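Long-range contacts in GDP-mannose-dependent alpha-(1-6)-phosphatidylinositol monomannoside mannosyltransferase (Corynebacterium glutamicum, PDB 3OKP), which is a glycosyltransferase of the GT-B fold, built from two Rossmann-like domains, and binds guanosine-5'-diphosphate-alpha-D-mannose: residues E80-R85 with A108-V113; V295-Q300 with P315-P320. One frame throughout, in Å; residues are numbered along the deposited sequence.

From the N terminus the chain first builds a seven-stranded parallel sheet, and interaction 1 lies among the helices and connections flanking it: helix 72-84 runs out, strand 89-92 and helix 102-107 follow, and the turn at 108-111 comes back against the C-terminal end of helix 72-84, closing a loop of 22 residues. Interaction 2 closes later, beside the second, six-stranded parallel sheet, where helix 294-301 is met by the loop between strands 306-308 and 323-325. The two loops are in series, neither nesting nor crossing. The contact centres lie about 38 Å apart on opposite sides of the chain's centre, one in each half of the GT-B fold; interaction 2 alone includes residues of the ligand pocket.

Interaction 1: E80-R85 with A108-V113; sequences EIIRER and AGASKV
Ile82 meets Ala108 where the last turn of helix 72-84 passes the end of helix 102-107, their CA atoms 6.5 Å apart. Followed outward, the Ile82 side chain touches at almost every branch. Its CB already lies 4.1 Å from Ala108 CB. CG2, anti to the backbone N (the CG1 torsion chi1 is -72°), reaches over to the same methyl and rests against the carbonyl oxygen, 3.7 Å from Ala108 O; it also approaches Ala110 CB at 4.4 Å. On the other branch CD1 packs against Ala108 CB at 3.9 Å. A beta-branched side chain thus spreads two arms around one methyl, and the small alanine lets the two backbones come close.

Both helices flank the parallel sheet of a Rossmann-like domain, the N-terminal half of the GT-B fold, and Ile82 also packs on Leu8 and Val90 of its strands. Gly109, with positive phi, ends helix 102-107 in a Schellman motif; there a CB would press against the preceding carbonyl oxygen, and glycine, lacking one, fits. The chain then turns through Ala110, also packed on Val90, into strand 112-116.

Arg83 borders this apolar patch on its exposed side. Its CG lies 3.3 Å from Ala108 O; the chain bends at chi3 (-75°), which sets NE, and at the tip NH1 comes within 3.6 Å of Ala108 CA, the guanidinium lying obliquely to it. One helical turn back, Glu80 OE2 receives NH2 of Arg83 in a 2.5 Å salt bridge, on the anti side of the carboxylate and 34° out of its plane, NE adding a weak bond.

Interaction 2: V295-Q300 with P315-P320; sequences VYLEAQ and PETVTP. With GDD (guanosine-5'-diphosphate-alpha-D-mannose), chain B.
Segment 295-300, within helix 294-301, and the irregular segment 315-320 come closest at Tyr296 and Thr317, their CA atoms 6.5 Å apart. This is the C-terminal Rossmann-like domain of the GT-B fold, where that helix packs beside its parallel sheet. The Thr317 side chain meets that of Tyr296 at a slant, OG1 lying 3.3 Å from Tyr296 CB and oblique to the ring. Threonine suits this place because its hydroxyl is satisfied by Ala314 O while Thr317 CB gives Leu297 CD2 an apolar surface at 3.9 Å. At the far end of the ring, the phenol OH bonds to Met278 O.

The helix's other face serves the ligand. Glu298, extended beyond CG, takes a ribose hydroxyl on each carboxylate oxygen: GDD O2' bonds to OE1 at 2.8 Å and GDD O3' to OE2 at 2.7 Å.

Gln300 suits its buried place because an amide both donates and accepts. OE1 bonds to Thr322 OG1 and His358 ND1, while NE2 joins helix to loop, reaching Thr317 O at 3.0 Å in a nearly straight bond (168°). NE2 also bonds to Tyr296 O, 3.0 Å away, from the face of that carbonyl opposite to Gln300 N.

Interaction 1: E80-R85 with A108-V113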
# COMPACT_ATOMS: atom_id res chain seq x y z
N GLU A 80 2.66 -9.29 -30.67
CA GLU A 80 2.82 -10.69 -31.08
C GLU A 80 2.47 -11.69 -29.97
O GLU A 80 1.98 -12.78 -30.26
CB GLU A 80 4.23 -10.95 -31.63
CG GLU A 80 4.41 -10.51 -33.09
CD GLU A 80 3.42 -11.17 -34.04
OE1 GLU A 80 3.38 -12.42 -34.10
OE2 GLU A 80 2.68 -10.44 -34.73
N ILE A 81 2.69 -11.29 -28.72
CA ILE A 81 2.29 -12.10 -27.57
C ILE A 81 0.76 -12.15 -27.47
O ILE A 81 0.17 -13.21 -27.25
CB ILE A 81 2.91 -11.59 -26.24
CG1 ILE A 81 4.44 -11.72 -26.28
CG2 ILE A 81 2.33 -12.34 -25.04
CD1 ILE A 81 5.17 -10.89 -25.22
N ILE A 82 0.12 -10.98 -27.64
CA ILE A 82 -1.34 -10.87 -27.64
C ILE A 82 -1.97 -11.88 -28.60
O ILE A 82 -2.92 -12.59 -28.24
CB ILE A 82 -1.81 -9.42 -27.96
CG1 ILE A 82 -1.53 -8.50 -26.76
CG2 ILE A 82 -3.30 -9.38 -28.32
CD1 ILE A 82 -1.50 -7.01 -27.09
N ARG A 83 -1.43 -11.96 -29.82
CA ARG A 83 -1.96 -12.86 -30.83
C ARG A 83 -1.58 -14.33 -30.60
O ARG A 83 -2.41 -15.22 -30.79
CB ARG A 83 -1.57 -12.39 -32.23
CG ARG A 83 -2.19 -11.05 -32.61
CD ARG A 83 -1.77 -10.58 -33.99
NE ARG A 83 -0.39 -10.07 -34.01
CZ ARG A 83 -0.05 -8.80 -34.15
NH1 ARG A 83 -0.99 -7.86 -34.30
NH2 ARG A 83 1.22 -8.45 -34.15
N GLU A 84 -0.34 -14.58 -30.18
CA GLU A 84 0.15 -15.94 -29.96
C GLU A 84 -0.50 -16.63 -28.76
O GLU A 84 -0.83 -17.82 -28.82
CB GLU A 84 1.68 -15.97 -29.81
N ARG A 85 -0.68 -15.88 -27.67
CA ARG A 85 -1.29 -16.43 -26.46
C ARG A 85 -2.81 -16.21 -26.42
O ARG A 85 -3.45 -16.51 -25.42
CB ARG A 85 -0.63 -15.85 -25.21
CG ARG A 85 0.77 -16.37 -24.93
CD ARG A 85 0.76 -17.81 -24.40
NE ARG A 85 2.10 -18.30 -24.12
CZ ARG A 85 2.80 -19.10 -24.92
NH1 ARG A 85 2.29 -19.51 -26.08
NH2 ARG A 85 4.02 -19.49 -24.56
N ALA A 108 -3.78 -5.09 -31.96
CA ALA A 108 -3.34 -6.48 -31.94
C ALA A 108 -4.49 -7.46 -31.67
O ALA A 108 -4.33 -8.67 -31.83
CB ALA A 108 -2.22 -6.67 -30.93
N GLY A 109 -5.64 -6.94 -31.26
CA GLY A 109 -6.84 -7.75 -31.12
C GLY A 109 -7.38 -7.92 -29.71
O GLY A 109 -8.35 -8.65 -29.51
N ALA A 110 -6.75 -7.26 -28.73
CA ALA A 110 -7.25 -7.28 -27.35
C ALA A 110 -8.60 -6.57 -27.25
O ALA A 110 -8.79 -5.51 -27.84
CB ALA A 110 -6.24 -6.66 -26.40
N SER A 111 -9.52 -7.17 -26.50
CA SER A 111 -10.89 -6.65 -26.38
C SER A 111 -11.10 -5.76 -25.16
O SER A 111 -12.14 -5.10 -25.03
CB SER A 111 -11.89 -7.81 -26.38
OG SER A 111 -11.58 -8.76 -25.38
N LYS A 112 -10.11 -5.75 -24.26
CA LYS A 112 -10.15 -4.90 -23.08
C LYS A 112 -8.74 -4.47 -22.67
O LYS A 112 -7.83 -5.30 -22.57
CB LYS A 112 -10.83 -5.61 -21.91
CG LYS A 112 -11.12 -4.71 -20.71
CD LYS A 112 -11.66 -5.48 -19.52
CE LYS A 112 -13.02 -6.10 -19.82
NZ LYS A 112 -13.65 -6.65 -18.60
N VAL A 113 -8.57 -3.17 -22.44
CA VAL A 113 -7.32 -2.63 -21.92
C VAL A 113 -7.54 -2.05 -20.53
O VAL A 113 -8.42 -1.22 -20.32
CB VAL A 113 -6.70 -1.56 -22.86
CG1 VAL A 113 -5.44 -0.95 -22.24
CG2 VAL A 113 -6.38 -2.16 -24.23

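Interaction 2: V295-Q300 with P315-P320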
# COMPACT_ATOMS: atom_id res chain seq x y z
N VAL A 295 -0.13 0.32 6.08
CA VAL A 295 0.19 0.10 7.50
C VAL A 295 -1.05 0.12 8.41
O VAL A 295 -1.10 -0.60 9.40
CB VAL A 295 1.28 1.08 8.05
CG1 VAL A 295 2.63 0.82 7.39
CG2 VAL A 295 0.86 2.54 7.88
N TYR A 296 -2.04 0.94 8.05
CA TYR A 296 -3.30 1.03 8.80
C TYR A 296 -4.12 -0.25 8.66
O TYR A 296 -4.80 -0.66 9.61
CB TYR A 296 -4.15 2.21 8.31
CG TYR A 296 -3.49 3.57 8.38
CD1 TYR A 296 -3.02 4.09 9.59
CD2 TYR A 296 -3.37 4.36 7.24
CE1 TYR A 296 -2.43 5.35 9.65
CE2 TYR A 296 -2.79 5.62 7.29
CZ TYR A 296 -2.32 6.11 8.50
OH TYR A 296 -1.74 7.36 8.54
N LEU A 297 -4.06 -0.86 7.48
CA LEU A 297 -4.77 -2.11 7.20
C LEU A 297 -4.09 -3.28 7.89
O LEU A 297 -4.76 -4.18 8.39
CB LEU A 297 -4.84 -2.34 5.69
CG LEU A 297 -5.43 -1.20 4.86
CD1 LEU A 297 -5.24 -1.46 3.38
CD2 LEU A 297 -6.90 -0.97 5.19
N GLU A 298 -2.76 -3.24 7.92
CA GLU A 298 -1.95 -4.24 8.62
C GLU A 298 -2.24 -4.25 10.12
O GLU A 298 -2.34 -5.31 10.73
CB GLU A 298 -0.46 -3.97 8.36
CG GLU A 298 -0.01 -4.29 6.93
CD GLU A 298 1.39 -3.80 6.62
OE1 GLU A 298 2.00 -3.08 7.44
OE2 GLU A 298 1.89 -4.13 5.52
N ALA A 299 -2.38 -3.05 10.70
CA ALA A 299 -2.69 -2.90 12.12
C ALA A 299 -4.08 -3.45 12.44
O ALA A 299 -4.24 -4.22 13.39
CB ALA A 299 -2.59 -1.44 12.53
N GLN A 300 -5.06 -3.05 11.64
CA GLN A 300 -6.43 -3.55 11.78
C GLN A 300 -6.50 -5.06 11.62
O GLN A 300 -7.22 -5.73 12.36
CB GLN A 300 -7.36 -2.85 10.79
CG GLN A 300 -7.66 -1.40 11.15
CD GLN A 300 -8.45 -0.69 10.08
OE1 GLN A 300 -9.67 -0.58 10.17
NE2 GLN A 300 -7.76 -0.21 9.05
N PRO A 315 -7.57 8.52 5.75
CA PRO A 315 -8.85 8.34 6.45
C PRO A 315 -9.75 7.25 5.84
O PRO A 315 -10.62 6.71 6.54
CB PRO A 315 -9.52 9.71 6.32
CG PRO A 315 -8.41 10.66 6.07
CD PRO A 315 -7.44 9.89 5.22
N GLU A 316 -9.53 6.91 4.57
CA GLU A 316 -10.33 5.90 3.87
C GLU A 316 -10.07 4.47 4.35
O GLU A 316 -10.84 3.56 4.05
CB GLU A 316 -10.09 5.97 2.35
CG GLU A 316 -10.52 7.28 1.69
CD GLU A 316 -10.14 7.34 0.21
OE1 GLU A 316 -10.39 6.36 -0.52
OE2 GLU A 316 -9.58 8.38 -0.21
N THR A 317 -8.98 4.28 5.10
CA THR A 317 -8.60 2.94 5.58
C THR A 317 -9.36 2.51 6.84
O THR A 317 -9.45 1.31 7.12
CB THR A 317 -7.09 2.84 5.87
OG1 THR A 317 -6.73 3.76 6.91
CG2 THR A 317 -6.27 3.14 4.62
N VAL A 318 -9.90 3.48 7.57
CA VAL A 318 -10.56 3.22 8.86
C VAL A 318 -12.04 3.62 8.87
O VAL A 318 -12.48 4.43 8.05
CB VAL A 318 -9.83 3.92 10.04
CG1 VAL A 318 -8.41 3.38 10.21
CG2 VAL A 318 -9.83 5.44 9.87
N THR A 319 -12.79 3.04 9.80
CA THR A 319 -14.17 3.43 10.07
C THR A 319 -14.23 3.96 11.50
O THR A 319 -13.29 3.74 12.27
CB THR A 319 -15.16 2.24 9.91
OG1 THR A 319 -15.07 1.38 11.05
CG2 THR A 319 -14.87 1.44 8.64
N PRO A 320 -15.31 4.68 11.88
CA PRO A 320 -15.48 5.12 13.27
C PRO A 320 -15.40 3.99 14.30
O PRO A 320 -15.09 4.24 15.46
CB PRO A 320 -16.88 5.75 13.27
CG PRO A 320 -17.08 6.20 11.87
CD PRO A 320 -16.43 5.14 11.03
N2 GDD B . 9.79 -5.57 7.18
C2 GDD B . 9.51 -4.28 7.50
N1 GDD B . 10.22 -3.67 8.48
N3 GDD B . 8.53 -3.62 6.84
C4 GDD B . 8.24 -2.33 7.15
C5 GDD B . 8.95 -1.68 8.15
C6 GDD B . 9.96 -2.38 8.82
O6 GDD B . 10.62 -1.82 9.72
N7 GDD B . 8.47 -0.43 8.25
C8 GDD B . 7.48 -0.30 7.34
N9 GDD B . 7.34 -1.46 6.67
C1' GDD B . 6.37 -1.77 5.59
C2' GDD B . 4.96 -1.87 6.14
O2' GDD B . 4.68 -3.16 6.67
C3' GDD B . 4.10 -1.53 4.94
O3' GDD B . 3.75 -2.73 4.23
C4' GDD B . 4.99 -0.65 4.06
O4' GDD B . 6.32 -0.76 4.57
C5' GDD B . 4.54 0.81 4.09
O5' GDD B . 3.66 1.10 3.01
PA GDD B . 2.71 2.20 3.05
O1A GDD B . 1.92 2.09 2.09
O2A GDD B . 2.05 2.15 4.12
O3A GDD B . 3.38 3.48 2.99
PB GDD B . 4.35 3.86 1.97
O2B GDD B . 4.03 3.39 0.85
O3B GDD B . 4.38 5.11 1.89
O1B GDD B . 5.66 3.40 2.34